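Local atomic coordinates of beta-glucuronidase (uncultured Clostridium sp., PDB entry 6U7J), a protein that hydrolyses beta-D-glucuronides as a glycoside hydrolase family 2 enzyme of a gut microbe and is linked to the reactivation of estrogens from their glucuronides. Residues B[209-214]-B[248-253]; B[226-231]-B[239-244]; B[263-268]-B[280-285]. All coordinates share one frame; numbering follows the deposited sequence.

Contact 1 of 3, residues B[209-214]-B[248-253]; sequences DKDGMV and MVLVKD
In the immunoglobulin-like beta-sandwich domain of this family 2 glycosidase, strand 211-220 lies centrally in a three-stranded antiparallel sheet, with strand 198-208 as its other neighbour, and here its first residues pair with the end of outer strand 246-251. The short strand axes run at 156° to one another. Two hydrogen-bonded pairs, Gly212 with Val251 and Val214 with Val249, bracket the non-hydrogen-bonded pair of Met213 and Leu250. Gly212 N gives an almost straight bond to Val251 O (2.7 Å, 176° at the hydrogen), although it stands above the plane of that carbonyl; in return, Val251 N reaches Gly212 O within the carbonyl plane. At the next hydrogen-bonded pair, Val214 N meets Val249 O nearly along the C=O axis, at 2.9 Å.

The valines face the sandwich interior, where the Val214 and Val251 side chains cross obliquely, their CG2 methyls 3.5 Å apart; strand 227-232 of the opposing sheet packs on Val214 and Val249 through Ile231. Met213 and Leu250 lie on the other, more exposed face. The Met213 side chain is bent at both chi2 and chi3, which folds its methyl across the neighbouring strand: SD rests against Leu250 CD1, and CE is pressed to 3.3 Å from Met248 CG, tighter than normal carbon contact.

At the start of strand 211-220, Asp211 and Lys252 run alongside each other in the same direction. The carboxylate rests along the aliphatic part of the lysine, and the charged atoms Asp211 OD1 and Lys252 NZ stay 4.4 Å apart, too far for a salt bridge. Lys210 bends over the backbone of Asp253, and its NZ is bound by the carbonyl of Ala254. Asp253 N closes this end with a weak bond to Asp211 OD2, at 3.4 Å.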
ATOM      1  N   ASP B 209      50.645  14.722 -21.499  1.00 67.44           N
ATOM      2  CA  ASP B 209      49.775  14.571 -22.649  1.00 70.67           C
ATOM      3  C   ASP B 209      49.347  13.132 -22.847  1.00 70.30           C
ATOM      4  O   ASP B 209      48.347  12.690 -22.239  1.00 76.41           O
ATOM      5  CB  ASP B 209      50.421  15.135 -23.923  1.00 78.74           C
ATOM      6  CG  ASP B 209      49.424  15.298 -25.073  1.00 81.10           C
ATOM      7  OD1 ASP B 209      48.534  14.429 -25.252  1.00 82.30           O
ATOM      8  OD2 ASP B 209      49.477  16.336 -25.763  1.00 85.70           O
ATOM      9  N   LYS B 210      50.026  12.349 -23.695  1.00 67.83           N
ATOM     10  CA  LYS B 210      49.552  11.018 -24.038  1.00 69.74           C
ATOM     11  C   LYS B 210      50.248   9.901 -23.263  1.00 66.47           C
ATOM     12  O   LYS B 210      49.857   8.730 -23.409  1.00 65.19           O
ATOM     13  CB  LYS B 210      49.651  10.774 -25.561  1.00 70.12           C
ATOM     14  CG  LYS B 210      48.908   9.497 -26.065  1.00 70.59           C
ATOM     15  CD  LYS B 210      47.402   9.474 -25.650  1.00 72.79           C
ATOM     16  CE  LYS B 210      46.935   8.134 -25.038  1.00 69.46           C
ATOM     17  NZ  LYS B 210      47.158   8.076 -23.565  1.00 67.45           N
ATOM     18  N   ASP B 211      51.231  10.198 -22.433  1.00 67.02           N
ATOM     19  CA  ASP B 211      51.927   9.154 -21.699  1.00 63.43           C
ATOM     20  C   ASP B 211      51.560   9.181 -20.221  1.00 59.50           C
ATOM     21  O   ASP B 211      51.292  10.239 -19.645  1.00 63.43           O
ATOM     22  CB  ASP B 211      53.440   9.287 -21.852  1.00 63.80           C
ATOM     23  CG  ASP B 211      53.869   9.357 -23.293  1.00 64.51           C
ATOM     24  OD1 ASP B 211      54.813  10.121 -23.580  1.00 68.54           O
ATOM     25  OD2 ASP B 211      53.256   8.661 -24.133  1.00 65.66           O
ATOM     26  N   GLY B 212      51.570   8.002 -19.612  1.00 56.40           N
ATOM     27  CA  GLY B 212      51.350   7.867 -18.183  1.00 54.14           C
ATOM     28  C   GLY B 212      52.655   7.630 -17.445  1.00 54.07           C
ATOM     29  O   GLY B 212      53.541   6.932 -17.939  1.00 56.27           O
ATOM     30  N   MET B 213      52.768   8.232 -16.263  1.00 52.76           N
ATOM     31  CA  MET B 213      53.893   8.009 -15.357  1.00 56.20           C
ATOM     32  C   MET B 213      53.366   7.289 -14.115  1.00 55.63           C
ATOM     33  O   MET B 213      52.740   7.908 -13.248  1.00 55.26           O
ATOM     34  CB  MET B 213      54.575   9.326 -14.980  1.00 57.93           C
ATOM     35  CG  MET B 213      55.667   9.832 -15.941  1.00 62.32           C
ATOM     36  SD  MET B 213      56.860   8.617 -16.585  1.00 78.25           S
ATOM     37  CE  MET B 213      57.398   7.791 -15.093  1.00 58.28           C
ATOM     38  N   VAL B 214      53.633   5.989 -14.020  1.00 55.43           N
ATOM     39  CA  VAL B 214      53.198   5.191 -12.879  1.00 49.02           C
ATOM     40  C   VAL B 214      54.303   5.211 -11.828  1.00 50.30           C
ATOM     41  O   VAL B 214      55.368   4.619 -12.023  1.00 50.31           O
ATOM     42  CB  VAL B 214      52.854   3.755 -13.287  1.00 47.14           C
ATOM     43  CG1 VAL B 214      52.428   2.953 -12.057  1.00 41.10           C
ATOM     44  CG2 VAL B 214      51.767   3.753 -14.329  1.00 47.72           C
ATOM     45  N   MET B 248      59.491   4.608 -10.930  1.00 52.27           N
ATOM     46  CA  MET B 248      58.692   5.564 -11.684  1.00 53.15           C
ATOM     47  C   MET B 248      58.851   5.155 -13.146  1.00 55.96           C
ATOM     48  O   MET B 248      59.905   5.393 -13.740  1.00 59.79           O
ATOM     49  CB  MET B 248      59.193   6.979 -11.422  1.00 56.06           C
ATOM     50  CG  MET B 248      58.305   8.101 -11.885  1.00 62.65           C
ATOM     51  SD  MET B 248      59.132   9.703 -11.706  1.00 85.95           S
ATOM     52  CE  MET B 248      59.549  10.102 -13.409  1.00 63.70           C
ATOM     53  N   VAL B 249      57.836   4.502 -13.717  1.00 51.71           N
ATOM     54  CA  VAL B 249      57.968   3.939 -15.056  1.00 53.02           C
ATOM     55  C   VAL B 249      56.886   4.491 -15.974  1.00 57.42           C
ATOM     56  O   VAL B 249      55.830   4.967 -15.540  1.00 58.68           O
ATOM     57  CB  VAL B 249      57.937   2.398 -15.060  1.00 53.49           C
ATOM     58  CG1 VAL B 249      59.004   1.837 -14.114  1.00 55.74           C
ATOM     59  CG2 VAL B 249      56.567   1.897 -14.682  1.00 54.30           C
ATOM     60  N   LEU B 250      57.161   4.381 -17.271  1.00 60.39           N
ATOM     61  CA  LEU B 250      56.415   5.037 -18.335  1.00 54.32           C
ATOM     62  C   LEU B 250      55.386   4.092 -18.942  1.00 57.65           C
ATOM     63  O   LEU B 250      55.659   2.908 -19.157  1.00 55.15           O
ATOM     64  CB  LEU B 250      57.379   5.510 -19.429  1.00 56.18           C
ATOM     65  CG  LEU B 250      56.928   6.424 -20.567  1.00 63.14           C
ATOM     66  CD1 LEU B 250      56.073   7.573 -20.056  1.00 59.07           C
ATOM     67  CD2 LEU B 250      58.157   6.945 -21.314  1.00 69.28           C
ATOM     68  N   VAL B 251      54.201   4.627 -19.223  1.00 53.90           N
ATOM     69  CA  VAL B 251      53.148   3.911 -19.931  1.00 54.07           C
ATOM     70  C   VAL B 251      52.767   4.797 -21.107  1.00 58.41           C
ATOM     71  O   VAL B 251      51.975   5.737 -20.957  1.00 56.83           O
ATOM     72  CB  VAL B 251      51.939   3.611 -19.037  1.00 57.25           C
ATOM     73  CG1 VAL B 251      50.987   2.637 -19.722  1.00 51.99           C
ATOM     74  CG2 VAL B 251      52.402   3.054 -17.704  1.00 50.44           C
ATOM     75  N   LYS B 252      53.345   4.527 -22.271  1.00 60.88           N
ATOM     76  CA  LYS B 252      53.111   5.387 -23.420  1.00 61.74           C
ATOM     77  C   LYS B 252      51.750   5.073 -24.028  1.00 57.30           C
ATOM     78  O   LYS B 252      51.299   3.925 -24.035  1.00 59.82           O
ATOM     79  CB  LYS B 252      54.225   5.222 -24.459  1.00 62.16           C
ATOM     80  CG  LYS B 252      55.460   6.108 -24.204  1.00 66.71           C
ATOM     81  CD  LYS B 252      55.703   7.113 -25.339  1.00 70.78           C
ATOM     82  CE  LYS B 252      56.758   8.165 -24.963  1.00 70.26           C
ATOM     83  NZ  LYS B 252      58.148   7.832 -25.416  1.00 70.18           N
ATOM     84  N   ASP B 253      51.091   6.114 -24.529  1.00 60.91           N
ATOM     85  CA  ASP B 253      49.743   5.986 -25.086  1.00 62.15           C
ATOM     86  C   ASP B 253      48.804   5.321 -24.077  1.00 57.44           C
ATOM     87  O   ASP B 253      48.047   4.403 -24.400  1.00 55.99           O
ATOM     88  CB  ASP B 253      49.769   5.226 -26.417  1.00 58.29           C
ATOM     89  CG  ASP B 253      50.624   5.926 -27.480  1.00 64.50           C
ATOM     90  OD1 ASP B 253      51.246   5.222 -28.309  1.00 59.25           O
ATOM     91  OD2 ASP B 253      50.679   7.178 -27.485  1.00 63.17           O
TER

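Contact 2 of 3, residues B[226-231]-B[239-244]; sequences FIKVYI and VAESNE. Unlike the reference sequence in segment 226-231: Phe226 (reference Ser).
Backbone bonds set the register between 226-231 and 239-244, whose short strand axes run at 168°. Val229 and Ser242 form a hydrogen-bonded pair: Val229 N lies nearly on the C=O axis of Ser242 (Val229 N to Ser242 O 2.8 Å), though its N-H is bent, and Ser242 N returns to Val229 O in the carbonyl plane. Ile231 N then bonds to Ala240 O, 3.1 Å away, from well above the plane of that carbonyl. Beyond it the pairing loosens into a classic beta bulge, since Val239 and Ala240 both face Ile231 and their two N-H groups share Ile231 O through weak bonds.

The two strands are the arms of a beta hairpin at one side of a four-stranded antiparallel sheet in the immunoglobulin-like domain. Strand 238-242 is outermost within the chain, and strand 265-271 flanks strand 227-232 on its other side.

Charged contacts, and one along a tyrosine ring, occupy the outer face. Lys228 leaves with CG anti to its backbone N (chi1 -162°) and bends at chi2 and chi4, bringing NZ to Glu241 OE2 at 2.5 Å, a very short salt bridge. On the way, Lys228 CD passes Asn243 OD1. The Glu241 side chain runs alongside Tyr230, ring and carboxylate planes only 21° apart, with Glu241 CG by Tyr230 CD2 and Glu241 OE2 at the ring edge, 3.3 Å from Tyr230 CE2. That one carboxylate oxygen thus meets both the ammonium group and the ring edge, whose C-H is probably slightly positive.

Apolar contacts are on the inner face, where Ile231 CB stands 4.0 Å from Ala240 CB and both residues pack on Val249. Ser242 also faces this way: its OG accepts from Glu244 N (2.9 Å), making an ST turn where the strand ends, and is further held by Asp247.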
ATOM      1  N   PHE B 226      65.424  -9.942  -4.361  1.00 57.24           N
ATOM      2  CA  PHE B 226      65.167  -9.329  -5.652  1.00 59.31           C
ATOM      3  C   PHE B 226      63.673  -9.353  -5.946  1.00 58.30           C
ATOM      4  O   PHE B 226      62.965 -10.286  -5.555  1.00 56.27           O
ATOM      5  CB  PHE B 226      65.956 -10.054  -6.749  1.00 62.88           C
ATOM      6  CG  PHE B 226      67.459 -10.058  -6.522  1.00 69.35           C
ATOM      7  CD1 PHE B 226      68.313  -9.410  -7.405  1.00 75.01           C
ATOM      8  CD2 PHE B 226      68.015 -10.710  -5.424  1.00 70.57           C
ATOM      9  CE1 PHE B 226      69.691  -9.410  -7.194  1.00 77.23           C
ATOM     10  CE2 PHE B 226      69.381 -10.709  -5.206  1.00 73.10           C
ATOM     11  CZ  PHE B 226      70.222 -10.060  -6.093  1.00 74.60           C
ATOM     12  N   ILE B 227      63.192  -8.308  -6.622  1.00 51.83           N
ATOM     13  CA  ILE B 227      61.782  -8.165  -6.961  1.00 51.86           C
ATOM     14  C   ILE B 227      61.651  -7.898  -8.456  1.00 51.70           C
ATOM     15  O   ILE B 227      62.506  -7.246  -9.065  1.00 54.47           O
ATOM     16  CB  ILE B 227      61.110  -7.038  -6.141  1.00 53.30           C
ATOM     17  CG1 ILE B 227      59.592  -7.256  -6.061  1.00 48.15           C
ATOM     18  CG2 ILE B 227      61.443  -5.667  -6.724  1.00 49.78           C
ATOM     19  CD1 ILE B 227      58.917  -6.423  -4.986  1.00 46.34           C
ATOM     20  N   LYS B 228      60.580  -8.431  -9.048  1.00 46.14           N
ATOM     21  CA  LYS B 228      60.216  -8.191 -10.438  1.00 46.66           C
ATOM     22  C   LYS B 228      58.829  -7.556 -10.471  1.00 51.57           C
ATOM     23  O   LYS B 228      57.905  -8.030  -9.794  1.00 47.99           O
ATOM     24  CB  LYS B 228      60.236  -9.491 -11.261  1.00 44.76           C
ATOM     25  CG  LYS B 228      60.305  -9.288 -12.786  1.00 56.63           C
ATOM     26  CD  LYS B 228      61.680  -8.744 -13.248  1.00 56.97           C
ATOM     27  CE  LYS B 228      62.057  -9.192 -14.671  1.00 58.29           C
ATOM     28  NZ  LYS B 228      61.567  -8.289 -15.774  1.00 57.20           N
ATOM     29  N   VAL B 229      58.691  -6.480 -11.242  1.00 43.39           N
ATOM     30  CA  VAL B 229      57.473  -5.682 -11.282  1.00 47.38           C
ATOM     31  C   VAL B 229      57.087  -5.473 -12.738  1.00 48.20           C
ATOM     32  O   VAL B 229      57.843  -4.859 -13.499  1.00 49.20           O
ATOM     33  CB  VAL B 229      57.645  -4.323 -10.582  1.00 44.27           C
ATOM     34  CG1 VAL B 229      56.421  -3.444 -10.808  1.00 44.04           C
ATOM     35  CG2 VAL B 229      57.897  -4.518  -9.116  1.00 44.41           C
ATOM     36  N   TYR B 230      55.917  -5.973 -13.123  1.00 42.38           N
ATOM     37  CA  TYR B 230      55.369  -5.743 -14.447  1.00 41.83           C
ATOM     38  C   TYR B 230      54.147  -4.841 -14.347  1.00 48.05           C
ATOM     39  O   TYR B 230      53.388  -4.885 -13.370  1.00 46.70           O
ATOM     40  CB  TYR B 230      54.953  -7.048 -15.135  1.00 43.34           C
ATOM     41  CG  TYR B 230      56.007  -8.132 -15.237  1.00 52.20           C
ATOM     42  CD1 TYR B 230      55.981  -9.231 -14.385  1.00 50.06           C
ATOM     43  CD2 TYR B 230      57.003  -8.083 -16.208  1.00 49.81           C
ATOM     44  CE1 TYR B 230      56.924 -10.234 -14.483  1.00 50.52           C
ATOM     45  CE2 TYR B 230      57.949  -9.086 -16.312  1.00 49.36           C
ATOM     46  CZ  TYR B 230      57.907 -10.162 -15.449  1.00 52.22           C
ATOM     47  OH  TYR B 230      58.845 -11.177 -15.543  1.00 50.17           O
ATOM     48  N   ILE B 231      53.946  -4.035 -15.374  1.00 43.43           N
ATOM     49  CA  ILE B 231      52.701  -3.311 -15.548  1.00 45.77           C
ATOM     50  C   ILE B 231      52.037  -3.906 -16.776  1.00 49.31           C
ATOM     51  O   ILE B 231      52.577  -3.818 -17.888  1.00 50.34           O
ATOM     52  CB  ILE B 231      52.926  -1.803 -15.684  1.00 43.70           C
ATOM     53  CG1 ILE B 231      53.563  -1.273 -14.398  1.00 42.13           C
ATOM     54  CG2 ILE B 231      51.612  -1.099 -15.976  1.00 46.71           C
ATOM     55  CD1 ILE B 231      53.416   0.214 -14.203  1.00 48.76           C
ATOM     56  N   VAL B 239      53.784  -3.942 -20.293  1.00 49.58           N
ATOM     57  CA  VAL B 239      53.707  -2.596 -20.848  1.00 50.49           C
ATOM     58  C   VAL B 239      54.804  -1.769 -20.186  1.00 50.31           C
ATOM     59  O   VAL B 239      55.187  -0.705 -20.681  1.00 53.36           O
ATOM     60  CB  VAL B 239      52.277  -2.042 -20.635  1.00 52.58           C
ATOM     61  CG1 VAL B 239      52.226  -0.533 -20.541  1.00 49.83           C
ATOM     62  CG2 VAL B 239      51.364  -2.522 -21.755  1.00 50.88           C
ATOM     63  N   ALA B 240      55.339  -2.288 -19.079  1.00 47.99           N
ATOM     64  CA  ALA B 240      56.515  -1.755 -18.403  1.00 44.07           C
ATOM     65  C   ALA B 240      57.100  -2.873 -17.546  1.00 50.59           C
ATOM     66  O   ALA B 240      56.426  -3.869 -17.259  1.00 50.46           O
ATOM     67  CB  ALA B 240      56.186  -0.525 -17.549  1.00 47.07           C
ATOM     68  N   GLU B 241      58.367  -2.703 -17.155  1.00 49.30           N
ATOM     69  CA  GLU B 241      59.097  -3.683 -16.352  1.00 50.50           C
ATOM     70  C   GLU B 241      60.057  -2.967 -15.421  1.00 47.23           C
ATOM     71  O   GLU B 241      60.617  -1.925 -15.768  1.00 48.43           O
ATOM     72  CB  GLU B 241      59.923  -4.654 -17.196  1.00 51.73           C
ATOM     73  CG  GLU B 241      59.169  -5.815 -17.765  1.00 58.19           C
ATOM     74  CD  GLU B 241      60.081  -6.749 -18.524  1.00 62.06           C
ATOM     75  OE1 GLU B 241      60.399  -6.439 -19.694  1.00 67.99           O
ATOM     76  OE2 GLU B 241      60.493  -7.777 -17.943  1.00 66.29           O
ATOM     77  N   SER B 242      60.280  -3.553 -14.252  1.00 46.66           N
ATOM     78  CA  SER B 242      61.290  -3.001 -13.369  1.00 46.52           C
ATOM     79  C   SER B 242      61.666  -4.039 -12.327  1.00 53.11           C
ATOM     80  O   SER B 242      60.863  -4.916 -11.978  1.00 48.13           O
ATOM     81  CB  SER B 242      60.815  -1.716 -12.691  1.00 45.81           C
ATOM     82  OG  SER B 242      61.775  -1.258 -11.748  1.00 48.18           O
ATOM     83  N   ASN B 243      62.912  -3.936 -11.862  1.00 50.23           N
ATOM     84  CA  ASN B 243      63.415  -4.700 -10.728  1.00 52.23           C
ATOM     85  C   ASN B 243      63.518  -3.838  -9.482  1.00 52.13           C
ATOM     86  O   ASN B 243      64.121  -4.260  -8.491  1.00 52.15           O
ATOM     87  CB  ASN B 243      64.778  -5.310 -11.058  1.00 50.61           C
ATOM     88  CG  ASN B 243      64.812  -5.923 -12.434  1.00 54.77           C
ATOM     89  OD1 ASN B 243      64.191  -6.958 -12.674  1.00 57.53           O
ATOM     90  ND2 ASN B 243      65.523  -5.280 -13.359  1.00 60.57           N
ATOM     91  N   GLU B 244      62.953  -2.637  -9.522  1.00 46.25           N
ATOM     92  CA  GLU B 244      63.010  -1.714  -8.405  1.00 47.78           C
ATOM     93  C   GLU B 244      61.783  -1.878  -7.516  1.00 51.52           C
ATOM     94  O   GLU B 244      60.664  -2.064  -8.005  1.00 46.32           O
ATOM     95  CB  GLU B 244      63.102  -0.278  -8.920  1.00 52.49           C
ATOM     96  CG  GLU B 244      64.390   0.008  -9.691  1.00 57.25           C
ATOM     97  CD  GLU B 244      65.632  -0.338  -8.881  1.00 59.97           C
ATOM     98  OE1 GLU B 244      65.890   0.337  -7.855  1.00 58.78           O
ATOM     99  OE2 GLU B 244      66.333  -1.304  -9.259  1.00 56.09           O
TER

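Contact 3 of 3, residues B[263-268]-B[280-285]; sequences YLYKLD and FGIRTI
The Phe280 ring lies flat beneath the first carbon of the Tyr265 side chain: Tyr265 CB sits over one face, 4.0 Å from the Phe280 ring centroid and 28° off the normal, a CH-pi contact. Phe280 reaches this place with CG in the crowded position between its backbone N and carbonyl carbon (chi1 73°), so that the ring turns in toward 263-268. Its edge meets the backbone of the next residues, with Leu267 N in the ring plane, 3.7 Å from Phe280 CE1. Tyr265 turns its own ring toward Ile282, whose CD1 approaches Tyr265 CE1 obliquely at 3.5 Å. Tyr263 CE1 covers one face of that ring toward the rim, and Gln255 N binds the Tyr265 hydroxyl.

These rings hang from the last antiparallel bridge of the edge hairpin formed by strands 265-271 and 274-280 in the immunoglobulin-like domain. Phe280 N bonds Tyr265 O (2.8 Å), while the reverse bond from Tyr265 N to Phe280 O is strongly bent and weak. Past this pair the chain departs toward the TIM barrel domain, and a water takes over, donating to Tyr263 O and accepting from Ile282 N at 2.8 Å. Buried and largely apolar in its side chains, the contact relies on backbone bonds and one water for its polar links, the water joining the two backbones where direct pairing stops.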
ATOM      1  N   TYR B 263      39.361   1.937 -17.396  1.00 39.35           N
ATOM      2  CA  TYR B 263      40.469   1.092 -17.829  1.00 42.43           C
ATOM      3  C   TYR B 263      41.352   0.815 -16.619  1.00 38.08           C
ATOM      4  O   TYR B 263      41.668   1.733 -15.855  1.00 38.34           O
ATOM      5  CB  TYR B 263      41.286   1.749 -18.956  1.00 41.33           C
ATOM      6  CG  TYR B 263      42.189   0.779 -19.687  1.00 45.54           C
ATOM      7  CD1 TYR B 263      43.469   0.497 -19.215  1.00 45.40           C
ATOM      8  CD2 TYR B 263      41.757   0.130 -20.838  1.00 46.78           C
ATOM      9  CE1 TYR B 263      44.302  -0.399 -19.880  1.00 49.47           C
ATOM     10  CE2 TYR B 263      42.573  -0.764 -21.505  1.00 49.83           C
ATOM     11  CZ  TYR B 263      43.847  -1.023 -21.025  1.00 52.21           C
ATOM     12  OH  TYR B 263      44.657  -1.914 -21.687  1.00 52.76           O
ATOM     13  N   LEU B 264      41.749  -0.439 -16.431  1.00 36.76           N
ATOM     14  CA  LEU B 264      42.561  -0.797 -15.272  1.00 40.19           C
ATOM     15  C   LEU B 264      43.806  -1.539 -15.721  1.00 40.69           C
ATOM     16  O   LEU B 264      43.705  -2.620 -16.309  1.00 42.78           O
ATOM     17  CB  LEU B 264      41.772  -1.651 -14.273  1.00 38.58           C
ATOM     18  CG  LEU B 264      40.533  -0.970 -13.680  1.00 40.74           C
ATOM     19  CD1 LEU B 264      39.735  -1.944 -12.804  1.00 37.14           C
ATOM     20  CD2 LEU B 264      40.944   0.276 -12.901  1.00 36.04           C
ATOM     21  N   TYR B 265      44.972  -0.962 -15.444  1.00 38.91           N
ATOM     22  CA  TYR B 265      46.218  -1.705 -15.544  1.00 44.28           C
ATOM     23  C   TYR B 265      46.386  -2.578 -14.305  1.00 43.61           C
ATOM     24  O   TYR B 265      45.658  -2.447 -13.322  1.00 43.21           O
ATOM     25  CB  TYR B 265      47.410  -0.756 -15.695  1.00 40.13           C
ATOM     26  CG  TYR B 265      47.421  -0.011 -17.006  1.00 44.51           C
ATOM     27  CD1 TYR B 265      46.703   1.171 -17.157  1.00 43.55           C
ATOM     28  CD2 TYR B 265      48.139  -0.491 -18.103  1.00 46.05           C
ATOM     29  CE1 TYR B 265      46.697   1.858 -18.362  1.00 43.82           C
ATOM     30  CE2 TYR B 265      48.133   0.192 -19.318  1.00 43.34           C
ATOM     31  CZ  TYR B 265      47.413   1.371 -19.433  1.00 43.68           C
ATOM     32  OH  TYR B 265      47.391   2.073 -20.621  1.00 44.48           O
ATOM     33  N   LYS B 266      47.354  -3.487 -14.350  1.00 46.39           N
ATOM     34  CA  LYS B 266      47.664  -4.323 -13.198  1.00 44.10           C
ATOM     35  C   LYS B 266      49.137  -4.175 -12.856  1.00 43.11           C
ATOM     36  O   LYS B 266      49.996  -4.333 -13.729  1.00 45.50           O
ATOM     37  CB  LYS B 266      47.314  -5.794 -13.455  1.00 47.15           C
ATOM     38  CG  LYS B 266      45.935  -6.021 -14.060  1.00 52.81           C
ATOM     39  CD  LYS B 266      46.059  -6.781 -15.371  1.00 55.86           C
ATOM     40  CE  LYS B 266      44.722  -6.947 -16.074  1.00 58.80           C
ATOM     41  NZ  LYS B 266      43.780  -5.809 -15.796  1.00 61.28           N
ATOM     42  N   LEU B 267      49.415  -3.835 -11.596  1.00 42.89           N
ATOM     43  CA  LEU B 267      50.760  -3.927 -11.031  1.00 42.53           C
ATOM     44  C   LEU B 267      50.977  -5.376 -10.612  1.00 41.37           C
ATOM     45  O   LEU B 267      50.429  -5.831  -9.608  1.00 40.87           O
ATOM     46  CB  LEU B 267      50.926  -2.968  -9.857  1.00 38.64           C
ATOM     47  CG  LEU B 267      52.378  -2.626  -9.475  1.00 46.22           C
ATOM     48  CD1 LEU B 267      53.126  -1.998 -10.655  1.00 41.69           C
ATOM     49  CD2 LEU B 267      52.466  -1.711  -8.248  1.00 38.98           C
ATOM     50  N   ASP B 268      51.765  -6.111 -11.398  1.00 41.42           N
ATOM     51  CA  ASP B 268      51.956  -7.549 -11.243  1.00 39.57           C
ATOM     52  C   ASP B 268      53.350  -7.790 -10.679  1.00 47.02           C
ATOM     53  O   ASP B 268      54.353  -7.503 -11.349  1.00 42.82           O
ATOM     54  CB  ASP B 268      51.767  -8.247 -12.588  1.00 39.57           C
ATOM     55  CG  ASP B 268      51.650  -9.764 -12.477  1.00 45.13           C
ATOM     56  OD1 ASP B 268      51.195 -10.297 -11.434  1.00 38.69           O
ATOM     57  OD2 ASP B 268      52.005 -10.429 -13.478  1.00 48.06           O
ATOM     58  N   PHE B 280      44.868  -1.022 -10.986  1.00 37.65           N
ATOM     59  CA  PHE B 280      44.898   0.412 -10.717  1.00 37.16           C
ATOM     60  C   PHE B 280      44.514   1.152 -11.990  1.00 38.57           C
ATOM     61  O   PHE B 280      44.445   0.569 -13.078  1.00 42.75           O
ATOM     62  CB  PHE B 280      46.265   0.869 -10.181  1.00 37.47           C
ATOM     63  CG  PHE B 280      47.362   0.903 -11.219  1.00 39.54           C
ATOM     64  CD1 PHE B 280      48.108  -0.236 -11.501  1.00 36.80           C
ATOM     65  CD2 PHE B 280      47.663   2.082 -11.891  1.00 38.02           C
ATOM     66  CE1 PHE B 280      49.127  -0.209 -12.456  1.00 43.92           C
ATOM     67  CE2 PHE B 280      48.684   2.117 -12.858  1.00 39.92           C
ATOM     68  CZ  PHE B 280      49.417   0.970 -13.139  1.00 39.99           C
ATOM     69  N   GLY B 281      44.233   2.441 -11.836  1.00 37.09           N
ATOM     70  CA  GLY B 281      43.795   3.256 -12.951  1.00 36.46           C
ATOM     71  C   GLY B 281      44.617   4.520 -13.069  1.00 38.69           C
ATOM     72  O   GLY B 281      45.026   5.116 -12.073  1.00 39.75           O
ATOM     73  N   ILE B 282      44.845   4.935 -14.310  1.00 38.77           N
ATOM     74  CA  ILE B 282      45.561   6.175 -14.584  1.00 41.23           C
ATOM     75  C   ILE B 282      44.538   7.258 -14.883  1.00 39.16           C
ATOM     76  O   ILE B 282      43.789   7.162 -15.867  1.00 41.30           O
ATOM     77  CB  ILE B 282      46.553   6.020 -15.748  1.00 43.51           C
ATOM     78  CG1 ILE B 282      47.521   4.860 -15.472  1.00 42.69           C
ATOM     79  CG2 ILE B 282      47.291   7.344 -15.977  1.00 40.38           C
ATOM     80  CD1 ILE B 282      48.358   4.453 -16.674  1.00 44.30           C
ATOM     81  N   ARG B 283      44.518   8.290 -14.046  1.00 36.76           N
ATOM     82  CA  ARG B 283      43.600   9.404 -14.226  1.00 37.28           C
ATOM     83  C   ARG B 283      44.033  10.537 -13.318  1.00 37.96           C
ATOM     84  O   ARG B 283      44.531  10.303 -12.215  1.00 40.45           O
ATOM     85  CB  ARG B 283      42.147   9.007 -13.909  1.00 38.07           C
ATOM     86  CG  ARG B 283      41.935   8.408 -12.518  1.00 33.56           C
ATOM     87  CD  ARG B 283      41.312   9.422 -11.595  1.00 37.69           C
ATOM     88  NE  ARG B 283      41.198   8.965 -10.211  1.00 35.56           N
ATOM     89  CZ  ARG B 283      42.151   9.130  -9.297  1.00 40.87           C
ATOM     90  NH1 ARG B 283      43.301   9.709  -9.630  1.00 34.10           N
ATOM     91  NH2 ARG B 283      41.961   8.708  -8.054  1.00 32.39           N
ATOM     92  N   THR B 284      43.812  11.762 -13.779  1.00 41.45           N
ATOM     93  CA  THR B 284      44.212  12.949 -13.041  1.00 40.68           C
ATOM     94  C   THR B 284      42.999  13.684 -12.498  1.00 39.04           C
ATOM     95  O   THR B 284      41.912  13.647 -13.084  1.00 40.40           O
ATOM     96  CB  THR B 284      45.004  13.907 -13.926  1.00 42.78           C
ATOM     97  OG1 THR B 284      44.121  14.458 -14.919  1.00 42.29           O
ATOM     98  CG2 THR B 284      46.141  13.176 -14.607  1.00 38.34           C
ATOM     99  N   ILE B 285      43.223  14.394 -11.396  1.00 41.59           N
ATOM    100  CA  ILE B 285      42.219  15.216 -10.744  1.00 41.09           C
ATOM    101  C   ILE B 285      42.786  16.605 -10.559  1.00 41.61           C
ATOM    102  O   ILE B 285      43.878  16.754 -10.007  1.00 38.25           O
ATOM    103  CB  ILE B 285      41.820  14.667  -9.366  1.00 42.56           C
ATOM    104  CG1 ILE B 285      41.371  13.216  -9.454  1.00 40.03           C
ATOM    105  CG2 ILE B 285      40.774  15.592  -8.731  1.00 36.32           C
ATOM    106  CD1 ILE B 285      41.163  12.605  -8.090  1.00 40.20           C
TER
HETATM  107  O   HOH W   1      43.897   3.458 -16.452  1.00 38.70           O

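All three contacts belong to one immunoglobulin-like sandwich domain, on the same side of the chain's centre. Contact 1 lies in its three-stranded sheet; contacts 2 and 3 lie on opposite flanks of the four-stranded one, where strands 227-232 and 265-271 are neighbours. Along the chain contact 2 falls between the two halves of contact 1, and contact 3 follows both. The centre of contact 1 is about 15 Å from that of contact 2 and about 11 Å from that of contact 3. Val214, contributed by contact 1, touches Ile231, Phe280 and Ile282, so the three share one apolar core between the sheets, from which segment 280-285 leads on to the TIM barrel domain.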